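Local coordinates for protein MJ fibrillarin homologue (Methanocaldococcus jannaschii, PDB 1FBN) that probably methylates ribose 2'-hydroxyls of rRNA and tRNA with S-adenosyl-L-methionine, as the guide-RNA-directed fibrillarin subunit of archaeal box C/D ribonucleoprotein particles, at residues M70-S84 and V92-E105. Sequence-based numbering, arbitrary orientation.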
loop_
_atom_site.group_PDB
_atom_site.type_symbol
_atom_site.label_atom_id
_atom_site.label_comp_id
_atom_site.label_asym_id
_atom_site.label_seq_id
_atom_site.Cartn_x
_atom_site.Cartn_y
_atom_site.Cartn_z
HETATM N N MSE A 70 -0.597 -5.661 -9.447
HETATM C CA MSE A 70 0.231 -5.314 -8.292
HETATM C C MSE A 70 1.585 -4.880 -8.846
HETATM O O MSE A 70 2.443 -5.711 -9.149
HETATM C CB MSE A 70 0.375 -6.508 -7.341
HETATM C CG MSE A 70 1.340 -6.270 -6.182
HETATM SE SE MSE A 70 0.972 -4.789 -5.232
HETATM C CE MSE A 70 1.787 -5.204 -3.703
ATOM N N PRO A 71 1.771 -3.560 -9.019
ATOM C CA PRO A 71 2.992 -2.941 -9.547
ATOM C C PRO A 71 4.229 -2.904 -8.641
ATOM O O PRO A 71 5.337 -2.685 -9.126
ATOM C CB PRO A 71 2.516 -1.541 -9.916
ATOM C CG PRO A 71 1.509 -1.251 -8.856
ATOM C CD PRO A 71 0.732 -2.541 -8.776
ATOM N N ILE A 72 4.050 -3.107 -7.341
ATOM C CA ILE A 72 5.178 -3.088 -6.417
ATOM C C ILE A 72 6.030 -4.339 -6.604
ATOM O O ILE A 72 5.578 -5.451 -6.348
ATOM C CB ILE A 72 4.706 -2.973 -4.946
ATOM C CG1 ILE A 72 3.955 -1.651 -4.747
ATOM C CG2 ILE A 72 5.902 -3.070 -3.988
ATOM C CD1 ILE A 72 3.342 -1.474 -3.373
ATOM N N LYS A 73 7.261 -4.138 -7.069
ATOM C CA LYS A 73 8.205 -5.227 -7.312
ATOM C C LYS A 73 9.363 -5.176 -6.307
ATOM O O LYS A 73 9.408 -4.294 -5.447
ATOM C CB LYS A 73 8.755 -5.123 -8.738
ATOM C CG LYS A 73 7.701 -5.031 -9.833
ATOM C CD LYS A 73 6.935 -6.329 -10.006
ATOM C CE LYS A 73 6.009 -6.266 -11.215
ATOM N NZ LYS A 73 5.381 -7.585 -11.507
ATOM N N ARG A 74 10.312 -6.104 -6.441
ATOM C CA ARG A 74 11.467 -6.177 -5.543
ATOM C C ARG A 74 12.353 -4.944 -5.565
ATOM O O ARG A 74 12.845 -4.515 -4.523
ATOM C CB ARG A 74 12.333 -7.403 -5.850
ATOM C CG ARG A 74 11.715 -8.729 -5.465
ATOM C CD ARG A 74 12.581 -9.889 -5.930
ATOM N NE ARG A 74 13.304 -10.539 -4.839
ATOM C CZ ARG A 74 14.602 -10.382 -4.598
ATOM N NH1 ARG A 74 15.331 -9.588 -5.370
ATOM N NH2 ARG A 74 15.179 -11.032 -3.595
ATOM N N ASP A 75 12.563 -4.381 -6.751
ATOM C CA ASP A 75 13.418 -3.206 -6.899
ATOM C C ASP A 75 12.657 -1.884 -7.039
ATOM O O ASP A 75 13.230 -0.870 -7.442
ATOM C CB ASP A 75 14.356 -3.401 -8.098
ATOM C CG ASP A 75 13.607 -3.511 -9.420
ATOM O OD1 ASP A 75 12.388 -3.802 -9.416
ATOM O OD2 ASP A 75 14.244 -3.300 -10.473
ATOM N N SER A 76 11.370 -1.896 -6.708
ATOM C CA SER A 76 10.549 -0.693 -6.815
ATOM C C SER A 76 10.875 0.362 -5.763
ATOM O O SER A 76 11.269 0.046 -4.639
ATOM C CB SER A 76 9.057 -1.039 -6.696
ATOM O OG SER A 76 8.604 -1.843 -7.765
ATOM N N LYS A 77 10.744 1.621 -6.156
ATOM C CA LYS A 77 10.945 2.729 -5.244
ATOM C C LYS A 77 9.523 3.248 -5.111
ATOM O O LYS A 77 8.869 3.553 -6.107
ATOM C CB LYS A 77 11.886 3.772 -5.848
ATOM C CG LYS A 77 13.291 3.225 -6.070
ATOM C CD LYS A 77 14.182 4.170 -6.860
ATOM C CE LYS A 77 14.667 5.336 -6.016
ATOM N NZ LYS A 77 15.653 6.170 -6.765
ATOM N N ILE A 78 8.998 3.214 -3.896
ATOM C CA ILE A 78 7.635 3.661 -3.684
ATOM C C ILE A 78 7.468 4.780 -2.665
ATOM O O ILE A 78 8.206 4.865 -1.671
ATOM C CB ILE A 78 6.650 2.462 -3.381
ATOM C CG1 ILE A 78 5.886 2.689 -2.076
ATOM C CG2 ILE A 78 7.375 1.106 -3.389
ATOM C CD1 ILE A 78 4.797 1.680 -1.824
ATOM N N LEU A 79 6.516 5.664 -2.964
ATOM C CA LEU A 79 6.179 6.786 -2.102
ATOM C C LEU A 79 4.918 6.381 -1.338
ATOM O O LEU A 79 3.859 6.171 -1.933
ATOM C CB LEU A 79 5.919 8.040 -2.939
ATOM C CG LEU A 79 5.610 9.333 -2.177
ATOM C CD1 LEU A 79 6.779 9.726 -1.267
ATOM C CD2 LEU A 79 5.312 10.433 -3.175
ATOM N N TYR A 80 5.061 6.219 -0.026
ATOM C CA TYR A 80 3.959 5.814 0.840
ATOM C C TYR A 80 3.354 7.032 1.537
ATOM O O TYR A 80 4.030 7.729 2.297
ATOM C CB TYR A 80 4.460 4.791 1.876
ATOM C CG TYR A 80 3.365 4.078 2.639
ATOM C CD1 TYR A 80 2.641 4.733 3.638
ATOM C CD2 TYR A 80 3.036 2.753 2.346
ATOM C CE1 TYR A 80 1.607 4.090 4.325
ATOM C CE2 TYR A 80 2.003 2.096 3.029
ATOM C CZ TYR A 80 1.294 2.773 4.013
ATOM O OH TYR A 80 0.264 2.146 4.676
ATOM N N LEU A 81 2.069 7.263 1.286
ATOM C CA LEU A 81 1.355 8.394 1.870
ATOM C C LEU A 81 0.208 7.905 2.752
ATOM O O LEU A 81 -0.573 7.044 2.347
ATOM C CB LEU A 81 0.804 9.292 0.755
ATOM C CG LEU A 81 1.768 9.697 -0.369
ATOM C CD1 LEU A 81 1.012 10.341 -1.518
ATOM C CD2 LEU A 81 2.836 10.631 0.160
ATOM N N GLY A 82 0.118 8.440 3.966
ATOM C CA GLY A 82 -0.953 8.039 4.861
ATOM C C GLY A 82 -0.501 7.561 6.225
ATOM O O GLY A 82 0.558 6.943 6.355
ATOM N N ALA A 83 -1.323 7.841 7.236
ATOM C CA ALA A 83 -1.045 7.452 8.619
ATOM C C ALA A 83 -0.902 5.942 8.761
ATOM O O ALA A 83 -1.691 5.171 8.211
ATOM C CB ALA A 83 -2.153 7.956 9.543
ATOM N N SER A 84 0.109 5.523 9.509
ATOM C CA SER A 84 0.346 4.105 9.718
ATOM C C SER A 84 1.189 3.850 10.954
ATOM O O SER A 84 2.048 4.658 11.312
ATOM C CB SER A 84 1.041 3.491 8.497
ATOM O OG SER A 84 1.310 2.108 8.696
ATOM N N VAL A 92 5.302 -3.980 2.636
ATOM C CA VAL A 92 5.739 -3.393 1.371
ATOM C C VAL A 92 7.270 -3.427 1.317
ATOM O O VAL A 92 7.850 -3.665 0.258
ATOM C CB VAL A 92 5.227 -1.939 1.204
ATOM C CG1 VAL A 92 5.877 -1.280 -0.004
ATOM C CG2 VAL A 92 3.707 -1.930 1.042
ATOM N N ALA A 93 7.907 -3.228 2.473
ATOM C CA ALA A 93 9.367 -3.249 2.587
ATOM C C ALA A 93 9.902 -4.662 2.343
ATOM O O ALA A 93 11.000 -4.837 1.812
ATOM C CB ALA A 93 9.791 -2.753 3.956
ATOM N N ASP A 94 9.127 -5.663 2.751
ATOM C CA ASP A 94 9.499 -7.060 2.540
ATOM C C ASP A 94 9.496 -7.358 1.046
ATOM O O ASP A 94 10.406 -8.003 0.535
ATOM C CB ASP A 94 8.499 -7.998 3.220
ATOM C CG ASP A 94 8.691 -8.086 4.718
ATOM O OD1 ASP A 94 9.716 -7.596 5.239
ATOM O OD2 ASP A 94 7.811 -8.666 5.382
ATOM N N ILE A 95 8.451 -6.894 0.359
ATOM C CA ILE A 95 8.298 -7.097 -1.080
ATOM C C ILE A 95 9.425 -6.408 -1.844
ATOM O O ILE A 95 10.152 -7.045 -2.604
ATOM C CB ILE A 95 6.935 -6.546 -1.580
ATOM C CG1 ILE A 95 5.790 -7.237 -0.837
ATOM C CG2 ILE A 95 6.792 -6.757 -3.086
ATOM C CD1 ILE A 95 4.472 -6.504 -0.932
ATOM N N ALA A 96 9.557 -5.102 -1.638
ATOM C CA ALA A 96 10.588 -4.314 -2.298
ATOM C C ALA A 96 11.906 -4.344 -1.508
ATOM O O ALA A 96 12.441 -3.301 -1.117
ATOM C CB ALA A 96 10.102 -2.894 -2.485
ATOM N N ASP A 97 12.430 -5.549 -1.297
ATOM C CA ASP A 97 13.669 -5.740 -0.549
ATOM C C ASP A 97 14.901 -5.181 -1.259
ATOM O O ASP A 97 15.924 -4.926 -0.623
ATOM C CB ASP A 97 13.863 -7.219 -0.189
ATOM C CG ASP A 97 13.984 -8.125 -1.410
ATOM O OD1 ASP A 97 13.176 -7.993 -2.354
ATOM O OD2 ASP A 97 14.887 -8.989 -1.413
ATOM N N LYS A 98 14.794 -4.993 -2.573
ATOM C CA LYS A 98 15.879 -4.433 -3.379
ATOM C C LYS A 98 15.526 -2.986 -3.758
ATOM O O LYS A 98 16.179 -2.377 -4.610
ATOM C CB LYS A 98 16.079 -5.254 -4.656
ATOM C CG LYS A 98 16.353 -6.739 -4.461
ATOM C CD LYS A 98 17.760 -7.016 -3.958
ATOM C CE LYS A 98 17.856 -6.911 -2.444
ATOM N NZ LYS A 98 19.251 -7.109 -1.953
ATOM N N GLY A 99 14.475 -2.456 -3.133
ATOM C CA GLY A 99 14.034 -1.100 -3.408
ATOM C C GLY A 99 14.014 -0.171 -2.205
ATOM O O GLY A 99 14.739 -0.380 -1.228
ATOM N N ILE A 100 13.180 0.865 -2.283
ATOM C CA ILE A 100 13.061 1.864 -1.220
ATOM C C ILE A 100 11.616 2.296 -1.016
ATOM O O ILE A 100 10.833 2.353 -1.962
ATOM C CB ILE A 100 13.897 3.139 -1.544
ATOM C CG1 ILE A 100 15.383 2.802 -1.574
ATOM C CG2 ILE A 100 13.673 4.216 -0.493
ATOM C CD1 ILE A 100 16.255 3.967 -1.941
ATOM N N VAL A 101 11.273 2.594 0.232
ATOM C CA VAL A 101 9.938 3.053 0.581
ATOM C C VAL A 101 10.034 4.359 1.366
ATOM O O VAL A 101 10.557 4.381 2.483
ATOM C CB VAL A 101 9.182 2.025 1.440
ATOM C CG1 VAL A 101 7.753 2.489 1.657
ATOM C CG2 VAL A 101 9.206 0.664 0.777
ATOM N N TYR A 102 9.583 5.449 0.754
ATOM C CA TYR A 102 9.583 6.752 1.409
ATOM C C TYR A 102 8.252 6.872 2.136
ATOM O O TYR A 102 7.193 6.872 1.503
ATOM C CB TYR A 102 9.694 7.879 0.381
ATOM C CG TYR A 102 10.942 7.829 -0.466
ATOM C CD1 TYR A 102 12.169 8.260 0.040
ATOM C CD2 TYR A 102 10.893 7.359 -1.777
ATOM C CE1 TYR A 102 13.316 8.226 -0.742
ATOM C CE2 TYR A 102 12.031 7.320 -2.564
ATOM C CZ TYR A 102 13.241 7.754 -2.044
ATOM O OH TYR A 102 14.374 7.699 -2.824
ATOM N N ALA A 103 8.307 6.953 3.460
ATOM C CA ALA A 103 7.098 7.057 4.269
ATOM C C ALA A 103 6.859 8.486 4.746
ATOM O O ALA A 103 7.582 8.989 5.610
ATOM C CB ALA A 103 7.187 6.106 5.455
ATOM N N ILE A 104 5.834 9.127 4.191
ATOM C CA ILE A 104 5.489 10.502 4.549
ATOM C C ILE A 104 4.465 10.536 5.686
ATOM O O ILE A 104 3.371 9.981 5.557
ATOM C CB ILE A 104 4.892 11.277 3.336
ATOM C CG1 ILE A 104 5.749 11.070 2.080
ATOM C CG2 ILE A 104 4.748 12.763 3.665
ATOM C CD1 ILE A 104 7.184 11.525 2.200
ATOM N N GLU A 105 4.830 11.177 6.796
ATOM C CA GLU A 105 3.938 11.310 7.952
ATOM C C GLU A 105 3.990 12.740 8.486
ATOM O O GLU A 105 5.068 13.325 8.605
ATOM C CB GLU A 105 4.317 10.329 9.072
ATOM C CG GLU A 105 4.259 8.848 8.701
ATOM C CD GLU A 105 2.890 8.388 8.222
ATOM O OE1 GLU A 105 1.879 9.075 8.480
ATOM O OE2 GLU A 105 2.824 7.325 7.573
#
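Ile78 and Tyr80 exchange backbone hydrogen bonds with Ile100, Tyr102 and Ile104, pairing strands 77-81 and 100-105 in parallel as the first beta-alpha-beta unit of the Rossmann-like methyltransferase sheet. The axes run 4.7 Å apart, and Tyr80 N to Tyr102 O, at 2.7 Å, is the shortest rung. Ahead of the strands the ladder gives way to two type I turns, where Lys98 N bonds to Arg74 O with a bent N-H...O angle of 136°.

Apolar packing sets the crossover helix 87-95 on the sheet through Ile78 CD1 and Val92 CG1, 3.6 Å apart, and on the loop before strand 77-81 through Ile72 CG2 and Ile95 CG2, 3.9 Å apart on side chains crossing nearly at right angles. On the other face, Leu79 CD1 touches both Tyr102 CB and Ile104 CG1, and Leu81 CD2 presses on Ile104 CG1 at 3.5 Å.

Charge links the turns. The Asp97 carboxylate stands over one face of the Arg74 guanidinium, planes 83° apart. Because OD2 lies well out of the guanidinium plane, the salt bridge (Arg74 NH2 to Asp97 OD2, 3.0 Å) rests on charge, with no N-H directed at the oxygen.

At the C-terminal end of strand 100-105, Glu105, predicted to bind S-adenosyl-L-methionine, folds back through its bend at chi2 (-58°), bringing Glu105 OE2 within 2.6 Å of Gly82 O.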